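Local coordinates for protein folylpolyglutamate synthase (FolC) (Helicobacter pylori, PDB 6K8C) that probably adds glutamate to dihydropteroate and then further glutamates to tetrahydrofolate derivatives, using ATP, in folate biosynthesis, at residues A[60-74]-A[243-255]. Sequence-based numbering, arbitrary orientation.
Sequences STGRFLTLLLADQNF and NLEVALKAFETLL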
ATOM      1  N   SER A  60       2.726  -3.741  -3.320  1.00 25.92           N
ATOM      2  CA  SER A  60       3.446  -4.348  -4.437  1.00 22.88           C
ATOM      3  C   SER A  60       2.758  -5.622  -4.914  1.00 22.23           C
ATOM      4  O   SER A  60       2.671  -5.867  -6.123  1.00 24.19           O
ATOM      5  CB  SER A  60       4.896  -4.633  -4.051  1.00 27.45           C
ATOM      6  OG  SER A  60       4.967  -5.432  -2.886  1.00 35.02           O
ATOM      7  N   THR A  61       2.270  -6.450  -3.986  1.00 23.96           N
ATOM      8  CA  THR A  61       1.559  -7.663  -4.388  1.00 23.54           C
ATOM      9  C   THR A  61       0.358  -7.325  -5.262  1.00 24.21           C
ATOM     10  O   THR A  61       0.135  -7.947  -6.308  1.00 23.81           O
ATOM     11  CB  THR A  61       1.103  -8.451  -3.159  1.00 23.26           C
ATOM     12  OG1 THR A  61       2.228  -8.749  -2.326  1.00 22.86           O
ATOM     13  CG2 THR A  61       0.424  -9.750  -3.583  1.00 23.73           C
ATOM     14  N   GLY A  62      -0.434  -6.337  -4.846  1.00 27.42           N
ATOM     15  CA  GLY A  62      -1.608  -5.967  -5.619  1.00 22.48           C
ATOM     16  C   GLY A  62      -1.261  -5.356  -6.960  1.00 20.71           C
ATOM     17  O   GLY A  62      -1.926  -5.622  -7.967  1.00 21.66           O
ATOM     18  N   ARG A  63      -0.219  -4.523  -7.000  1.00 23.12           N
ATOM     19  CA  ARG A  63       0.125  -3.864  -8.254  1.00 23.29           C
ATOM     20  C   ARG A  63       0.760  -4.842  -9.234  1.00 22.47           C
ATOM     21  O   ARG A  63       0.538  -4.741 -10.446  1.00 21.72           O
ATOM     22  CB  ARG A  63       1.049  -2.671  -7.990  1.00 22.23           C
ATOM     23  CG  ARG A  63       1.303  -1.788  -9.227  1.00 21.64           C
ATOM     24  CD  ARG A  63       0.014  -1.173  -9.791  1.00 24.39           C
ATOM     25  NE  ARG A  63      -0.664  -0.363  -8.786  1.00 25.24           N
ATOM     26  CZ  ARG A  63      -0.351   0.894  -8.496  1.00 28.25           C
ATOM     27  NH1 ARG A  63       0.623   1.513  -9.151  1.00 24.69           N
ATOM     28  NH2 ARG A  63      -1.019   1.534  -7.552  1.00 27.95           N
ATOM     29  N   PHE A  64       1.555  -5.794  -8.728  1.00 22.60           N
ATOM     30  CA  PHE A  64       2.102  -6.848  -9.583  1.00 18.06           C
ATOM     31  C   PHE A  64       0.983  -7.640 -10.245  1.00 23.77           C
ATOM     32  O   PHE A  64       1.007  -7.885 -11.457  1.00 24.65           O
ATOM     33  CB  PHE A  64       2.987  -7.793  -8.760  1.00 18.64           C
ATOM     34  CG  PHE A  64       4.442  -7.426  -8.741  1.00 27.97           C
ATOM     35  CD1 PHE A  64       5.092  -7.019  -9.891  1.00 33.37           C
ATOM     36  CD2 PHE A  64       5.170  -7.520  -7.561  1.00 32.66           C
ATOM     37  CE1 PHE A  64       6.443  -6.698  -9.863  1.00 34.81           C
ATOM     38  CE2 PHE A  64       6.521  -7.199  -7.524  1.00 35.50           C
ATOM     39  CZ  PHE A  64       7.157  -6.787  -8.678  1.00 36.32           C
ATOM     40  N   LEU A  65      -0.013  -8.052  -9.454  1.00 21.86           N
ATOM     41  CA  LEU A  65      -1.169  -8.745 -10.014  1.00 20.37           C
ATOM     42  C   LEU A  65      -1.884  -7.877 -11.043  1.00 26.19           C
ATOM     43  O   LEU A  65      -2.247  -8.352 -12.126  1.00 25.05           O
ATOM     44  CB  LEU A  65      -2.125  -9.150  -8.891  1.00 18.70           C
ATOM     45  CG  LEU A  65      -3.454  -9.798  -9.290  1.00 23.98           C
ATOM     46  CD1 LEU A  65      -3.229 -11.079 -10.075  1.00 30.52           C
ATOM     47  CD2 LEU A  65      -4.295 -10.083  -8.058  1.00 23.56           C
ATOM     48  N   THR A  66      -2.097  -6.596 -10.715  1.00 24.47           N
ATOM     49  CA  THR A  66      -2.731  -5.657 -11.640  1.00 23.21           C
ATOM     50  C   THR A  66      -1.977  -5.584 -12.966  1.00 31.68           C
ATOM     51  O   THR A  66      -2.587  -5.579 -14.042  1.00 28.80           O
ATOM     52  CB  THR A  66      -2.812  -4.265 -10.995  1.00 20.80           C
ATOM     53  OG1 THR A  66      -3.634  -4.321  -9.822  1.00 24.27           O
ATOM     54  CG2 THR A  66      -3.406  -3.235 -11.967  1.00 25.99           C
ATOM     55  N   LEU A  67      -0.642  -5.510 -12.905  1.00 25.16           N
ATOM     56  CA  LEU A  67       0.152  -5.415 -14.129  1.00 29.81           C
ATOM     57  C   LEU A  67       0.055  -6.692 -14.955  1.00 29.59           C
ATOM     58  O   LEU A  67      -0.045  -6.631 -16.186  1.00 28.85           O
ATOM     59  CB  LEU A  67       1.614  -5.106 -13.796  1.00 24.33           C
ATOM     60  CG  LEU A  67       1.857  -3.736 -13.155  1.00 32.63           C
ATOM     61  CD1 LEU A  67       3.330  -3.549 -12.797  1.00 29.54           C
ATOM     62  CD2 LEU A  67       1.346  -2.603 -14.055  1.00 32.55           C
ATOM     63  N   LEU A  68       0.084  -7.855 -14.300  1.00 27.02           N
ATOM     64  CA  LEU A  68      -0.038  -9.114 -15.030  1.00 26.68           C
ATOM     65  C   LEU A  68      -1.388  -9.210 -15.732  1.00 29.94           C
ATOM     66  O   LEU A  68      -1.469  -9.615 -16.896  1.00 28.11           O
ATOM     67  CB  LEU A  68       0.160 -10.297 -14.080  1.00 26.41           C
ATOM     68  CG  LEU A  68       1.558 -10.494 -13.499  1.00 28.05           C
ATOM     69  CD1 LEU A  68       1.500 -11.376 -12.263  1.00 28.14           C
ATOM     70  CD2 LEU A  68       2.506 -11.073 -14.543  1.00 34.61           C
ATOM     71  N   LEU A  69      -2.466  -8.846 -15.032  1.00 27.78           N
ATOM     72  CA  LEU A  69      -3.791  -8.896 -15.641  1.00 27.23           C
ATOM     73  C   LEU A  69      -3.899  -7.915 -16.801  1.00 36.25           C
ATOM     74  O   LEU A  69      -4.434  -8.254 -17.865  1.00 30.25           O
ATOM     75  CB  LEU A  69      -4.862  -8.609 -14.584  1.00 24.17           C
ATOM     76  CG  LEU A  69      -4.972  -9.671 -13.488  1.00 31.01           C
ATOM     77  CD1 LEU A  69      -5.812  -9.178 -12.313  1.00 29.85           C
ATOM     78  CD2 LEU A  69      -5.552 -10.951 -14.059  1.00 28.29           C
ATOM     79  N   ALA A  70      -3.384  -6.695 -16.619  1.00 26.84           N
ATOM     80  CA  ALA A  70      -3.404  -5.709 -17.694  1.00 34.88           C
ATOM     81  C   ALA A  70      -2.633  -6.193 -18.914  1.00 31.01           C
ATOM     82  O   ALA A  70      -3.003  -5.867 -20.048  1.00 33.01           O
ATOM     83  CB  ALA A  70      -2.833  -4.378 -17.198  1.00 28.50           C
ATOM     84  N   ASP A  71      -1.571  -6.975 -18.701  1.00 29.91           N
ATOM     85  CA  ASP A  71      -0.800  -7.538 -19.807  1.00 31.08           C
ATOM     86  C   ASP A  71      -1.587  -8.569 -20.607  1.00 37.83           C
ATOM     87  O   ASP A  71      -1.178  -8.911 -21.722  1.00 35.24           O
ATOM     88  CB  ASP A  71       0.486  -8.176 -19.284  1.00 33.19           C
ATOM     89  CG  ASP A  71       1.689  -7.272 -19.439  1.00 47.21           C
ATOM     90  OD1 ASP A  71       1.531  -6.169 -20.003  1.00 43.13           O
ATOM     91  OD2 ASP A  71       2.791  -7.660 -18.994  1.00 49.65           O
ATOM     92  N   GLN A  72      -2.685  -9.088 -20.059  1.00 29.73           N
ATOM     93  CA  GLN A  72      -3.594  -9.948 -20.801  1.00 30.28           C
ATOM     94  C   GLN A  72      -4.751  -9.175 -21.414  1.00 34.55           C
ATOM     95  O   GLN A  72      -5.770  -9.780 -21.765  1.00 39.12           O
ATOM     96  CB  GLN A  72      -4.124 -11.062 -19.897  1.00 33.99           C
ATOM     97  CG  GLN A  72      -3.033 -11.949 -19.350  1.00 26.62           C
ATOM     98  CD  GLN A  72      -2.238 -12.622 -20.456  1.00 43.59           C
ATOM     99  OE1 GLN A  72      -2.795 -13.037 -21.470  1.00 42.33           O
ATOM    100  NE2 GLN A  72      -0.928 -12.722 -20.269  1.00 33.66           N
ATOM    101  N   ASN A  73      -4.611  -7.854 -21.536  1.00 38.13           N
ATOM    102  CA  ASN A  73      -5.631  -6.986 -22.126  1.00 39.99           C
ATOM    103  C   ASN A  73      -6.916  -6.987 -21.299  1.00 41.70           C
ATOM    104  O   ASN A  73      -8.021  -6.915 -21.837  1.00 40.28           O
ATOM    105  CB  ASN A  73      -5.917  -7.365 -23.582  1.00 43.34           C
ATOM    106  CG  ASN A  73      -6.503  -6.217 -24.379  1.00 51.56           C
ATOM    107  OD1 ASN A  73      -6.282  -5.047 -24.061  1.00 54.84           O
ATOM    108  ND2 ASN A  73      -7.262  -6.545 -25.417  1.00 74.91           N
ATOM    109  N   PHE A  74      -6.775  -7.065 -19.980  1.00 36.72           N
ATOM    110  CA  PHE A  74      -7.908  -6.915 -19.080  1.00 34.25           C
ATOM    111  C   PHE A  74      -7.926  -5.506 -18.503  1.00 28.09           C
ATOM    112  O   PHE A  74      -6.879  -4.893 -18.275  1.00 33.16           O
ATOM    113  CB  PHE A  74      -7.867  -7.934 -17.940  1.00 30.69           C
ATOM    114  CG  PHE A  74      -8.229  -9.330 -18.358  1.00 34.65           C
ATOM    115  CD1 PHE A  74      -9.471  -9.604 -18.907  1.00 37.69           C
ATOM    116  CD2 PHE A  74      -7.331 -10.370 -18.190  1.00 35.15           C
ATOM    117  CE1 PHE A  74      -9.807 -10.891 -19.290  1.00 40.75           C
ATOM    118  CE2 PHE A  74      -7.658 -11.656 -18.568  1.00 35.10           C
ATOM    119  CZ  PHE A  74      -8.895 -11.920 -19.120  1.00 33.96           C
ATOM    120  N   ASN A 243       6.643 -11.242  -2.963  1.00 26.19           N
ATOM    121  CA  ASN A 243       5.429 -10.505  -3.311  1.00 27.86           C
ATOM    122  C   ASN A 243       5.015 -10.790  -4.746  1.00 26.97           C
ATOM    123  O   ASN A 243       3.823 -10.967  -5.033  1.00 25.87           O
ATOM    124  CB  ASN A 243       5.636  -9.007  -3.082  1.00 26.21           C
ATOM    125  CG  ASN A 243       5.730  -8.653  -1.606  1.00 25.40           C
ATOM    126  OD1 ASN A 243       5.356  -9.445  -0.748  1.00 32.76           O
ATOM    127  ND2 ASN A 243       6.226  -7.458  -1.309  1.00 26.44           N
ATOM    128  N   LEU A 244       5.986 -10.871  -5.661  1.00 23.99           N
ATOM    129  CA  LEU A 244       5.663 -11.215  -7.040  1.00 28.65           C
ATOM    130  C   LEU A 244       5.254 -12.677  -7.170  1.00 20.87           C
ATOM    131  O   LEU A 244       4.373 -13.006  -7.974  1.00 25.05           O
ATOM    132  CB  LEU A 244       6.846 -10.901  -7.962  1.00 31.11           C
ATOM    133  CG  LEU A 244       6.676 -11.239  -9.455  1.00 33.08           C
ATOM    134  CD1 LEU A 244       5.468 -10.526 -10.114  1.00 27.55           C
ATOM    135  CD2 LEU A 244       7.952 -10.923 -10.221  1.00 33.04           C
ATOM    136  N   GLU A 245       5.895 -13.577  -6.408  1.00 27.33           N
ATOM    137  CA  GLU A 245       5.486 -14.980  -6.446  1.00 27.86           C
ATOM    138  C   GLU A 245       4.032 -15.136  -6.024  1.00 23.08           C
ATOM    139  O   GLU A 245       3.282 -15.915  -6.624  1.00 23.90           O
ATOM    140  CB  GLU A 245       6.384 -15.836  -5.548  1.00 28.30           C
ATOM    141  CG  GLU A 245       7.768 -16.104  -6.103  1.00 35.14           C
ATOM    142  CD  GLU A 245       7.766 -17.072  -7.277  1.00 37.50           C
ATOM    143  OE1 GLU A 245       6.714 -17.685  -7.568  1.00 39.88           O
ATOM    144  OE2 GLU A 245       8.834 -17.229  -7.902  1.00 37.91           O
ATOM    145  N   VAL A 246       3.618 -14.402  -4.990  1.00 22.46           N
ATOM    146  CA  VAL A 246       2.229 -14.467  -4.544  1.00 21.82           C
ATOM    147  C   VAL A 246       1.296 -13.895  -5.605  1.00 21.81           C
ATOM    148  O   VAL A 246       0.253 -14.483  -5.917  1.00 21.93           O
ATOM    149  CB  VAL A 246       2.075 -13.744  -3.195  1.00 21.79           C
ATOM    150  CG1 VAL A 246       0.605 -13.653  -2.813  1.00 24.85           C
ATOM    151  CG2 VAL A 246       2.890 -14.465  -2.113  1.00 22.73           C
ATOM    152  N   ALA A 247       1.659 -12.754  -6.192  1.00 20.04           N
ATOM    153  CA  ALA A 247       0.836 -12.181  -7.252  1.00 20.55           C
ATOM    154  C   ALA A 247       0.741 -13.123  -8.445  1.00 23.73           C
ATOM    155  O   ALA A 247      -0.309 -13.211  -9.091  1.00 21.76           O
ATOM    156  CB  ALA A 247       1.396 -10.827  -7.689  1.00 23.48           C
ATOM    157  N   LEU A 248       1.831 -13.825  -8.761  1.00 24.62           N
ATOM    158  CA  LEU A 248       1.795 -14.780  -9.864  1.00 24.24           C
ATOM    159  C   LEU A 248       0.848 -15.934  -9.559  1.00 21.78           C
ATOM    160  O   LEU A 248       0.097 -16.378 -10.438  1.00 25.69           O
ATOM    161  CB  LEU A 248       3.206 -15.299 -10.154  1.00 22.80           C
ATOM    162  CG  LEU A 248       3.419 -16.076 -11.455  1.00 36.23           C
ATOM    163  CD1 LEU A 248       3.076 -15.221 -12.661  1.00 35.14           C
ATOM    164  CD2 LEU A 248       4.860 -16.571 -11.534  1.00 40.96           C
ATOM    165  N   LYS A 249       0.868 -16.433  -8.321  1.00 25.07           N
ATOM    166  CA  LYS A 249      -0.062 -17.493  -7.938  1.00 25.21           C
ATOM    167  C   LYS A 249      -1.507 -17.017  -8.027  1.00 25.56           C
ATOM    168  O   LYS A 249      -2.393 -17.770  -8.451  1.00 27.81           O
ATOM    169  CB  LYS A 249       0.251 -17.983  -6.525  1.00 22.83           C
ATOM    170  CG  LYS A 249      -0.504 -19.245  -6.133  1.00 32.93           C
ATOM    171  CD  LYS A 249      -0.164 -20.379  -7.091  1.00 41.74           C
ATOM    172  CE  LYS A 249      -0.037 -21.702  -6.366  1.00 52.30           C
ATOM    173  NZ  LYS A 249       0.525 -22.752  -7.258  1.00 49.21           N
ATOM    174  N   ALA A 250      -1.769 -15.778  -7.605  1.00 24.73           N
ATOM    175  CA  ALA A 250      -3.099 -15.199  -7.773  1.00 21.29           C
ATOM    176  C   ALA A 250      -3.488 -15.149  -9.242  1.00 25.28           C
ATOM    177  O   ALA A 250      -4.598 -15.549  -9.617  1.00 23.74           O
ATOM    178  CB  ALA A 250      -3.146 -13.800  -7.153  1.00 21.98           C
ATOM    179  N   PHE A 251      -2.572 -14.663 -10.086  1.00 23.57           N
ATOM    180  CA  PHE A 251      -2.810 -14.594 -11.525  1.00 25.05           C
ATOM    181  C   PHE A 251      -3.170 -15.961 -12.092  1.00 24.97           C
ATOM    182  O   PHE A 251      -4.160 -16.108 -12.819  1.00 27.65           O
ATOM    183  CB  PHE A 251      -1.560 -14.033 -12.216  1.00 26.25           C
ATOM    184  CG  PHE A 251      -1.631 -14.039 -13.720  1.00 21.91           C
ATOM    185  CD1 PHE A 251      -2.200 -12.974 -14.402  1.00 24.96           C
ATOM    186  CD2 PHE A 251      -1.112 -15.100 -14.452  1.00 29.90           C
ATOM    187  CE1 PHE A 251      -2.264 -12.968 -15.787  1.00 30.98           C
ATOM    188  CE2 PHE A 251      -1.174 -15.102 -15.833  1.00 30.53           C
ATOM    189  CZ  PHE A 251      -1.751 -14.034 -16.503  1.00 28.16           C
ATOM    190  N   GLU A 252      -2.364 -16.975 -11.774  1.00 25.21           N
ATOM    191  CA  GLU A 252      -2.623 -18.322 -12.273  1.00 28.46           C
ATOM    192  C   GLU A 252      -3.928 -18.889 -11.722  1.00 34.96           C
ATOM    193  O   GLU A 252      -4.590 -19.687 -12.395  1.00 30.00           O
ATOM    194  CB  GLU A 252      -1.446 -19.237 -11.918  1.00 30.24           C
ATOM    195  CG  GLU A 252      -0.124 -18.772 -12.525  1.00 33.68           C
ATOM    196  CD  GLU A 252       1.074 -19.559 -12.027  1.00 42.28           C
ATOM    197  OE1 GLU A 252       0.926 -20.320 -11.048  1.00 46.35           O
ATOM    198  OE2 GLU A 252       2.167 -19.412 -12.616  1.00 48.04           O
ATOM    199  N   THR A 253      -4.308 -18.503 -10.500  1.00 31.00           N
ATOM    200  CA  THR A 253      -5.556 -19.001  -9.925  1.00 29.28           C
ATOM    201  C   THR A 253      -6.761 -18.369 -10.609  1.00 32.71           C
ATOM    202  O   THR A 253      -7.783 -19.035 -10.822  1.00 28.12           O
ATOM    203  CB  THR A 253      -5.589 -18.729  -8.418  1.00 32.40           C
ATOM    204  OG1 THR A 253      -4.462 -19.356  -7.796  1.00 27.35           O
ATOM    205  CG2 THR A 253      -6.863 -19.290  -7.785  1.00 28.13           C
ATOM    206  N   LEU A 254      -6.656 -17.087 -10.968  1.00 25.65           N
ATOM    207  CA  LEU A 254      -7.732 -16.430 -11.697  1.00 31.42           C
ATOM    208  C   LEU A 254      -7.829 -16.933 -13.130  1.00 31.94           C
ATOM    209  O   LEU A 254      -8.931 -17.016 -13.680  1.00 30.45           O
ATOM    210  CB  LEU A 254      -7.522 -14.915 -11.686  1.00 30.86           C
ATOM    211  CG  LEU A 254      -7.555 -14.225 -10.316  1.00 32.35           C
ATOM    212  CD1 LEU A 254      -6.916 -12.845 -10.403  1.00 26.30           C
ATOM    213  CD2 LEU A 254      -8.987 -14.127  -9.801  1.00 30.07           C
ATOM    214  N   LEU A 255      -6.700 -17.275 -13.750  1.00 26.02           N
ATOM    215  CA  LEU A 255      -6.647 -17.623 -15.171  1.00 28.40           C
ATOM    216  C   LEU A 255      -5.927 -18.954 -15.326  1.00 33.87           C
ATOM    217  O   LEU A 255      -4.806 -19.016 -15.847  1.00 31.25           O
ATOM    218  CB  LEU A 255      -5.960 -16.518 -15.976  1.00 31.79           C
ATOM    219  CG  LEU A 255      -6.633 -15.140 -15.963  1.00 33.37           C
ATOM    220  CD1 LEU A 255      -5.688 -14.073 -16.507  1.00 39.62           C
ATOM    221  CD2 LEU A 255      -7.930 -15.151 -16.763  1.00 29.06           C
TER
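Leu65 fits as a knob into the hole formed by Ala247, Ala250, Phe251 and Leu254, where helices 60-70 and 243-254 cross at -46° with their axes 8.2 Å apart. The Leu65 CG is anti to the backbone N (chi1 175°), which spreads the methyls of Leu65 over the partner helix: Leu65 CD2 meets Ala250 CB, and Leu65 CD1 lies 3.6 Å from Phe251 N. The small side chain of Ala247 permits the close approach, its CB resting 3.4 Å from the carbonyl O of Thr61 and also touching CB of Phe64.

Two phenylalanines, one from each helix, extend the apolar contact. Leu244 crosses the Phe64 ring at about a right angle and places CD1 over one face, 3.7 Å from the ring centroid, in a CH-pi contact. With CG anti to the backbone N, the Phe251 ring reaches back to the other helix; its CD1 is 3.6 Å from Leu68 CB, and CG of Gln72 meets its edge in the ring plane. Leu255, just past the end of helix 243-254, sets CD1 between Leu69 CD2 and Phe74 CE2, 3.7 Å from the latter.

The one hydrogen bond between the segments is at the N-terminal ends of both, where Asn243 ND2 donates a weak, strongly bent bond to Ser60 OG (2.9 Å, 117°). Ser60 also lies beside a citrate, probably from the crystallisation liquor, and the nearby Thr61 OG1 is hydrogen-bonded to Gly57 O.

Thr61, Val246 and Ala250 also touch Val161 of strand 159-162, so both helices pack on the same central sheet. Residues 60-70 belong to helix 58-70, which starts within the P-loop, and their pairing with 243-254 belongs to the P-loop NTPase-like alpha/beta fold of the Mur ligase middle domain.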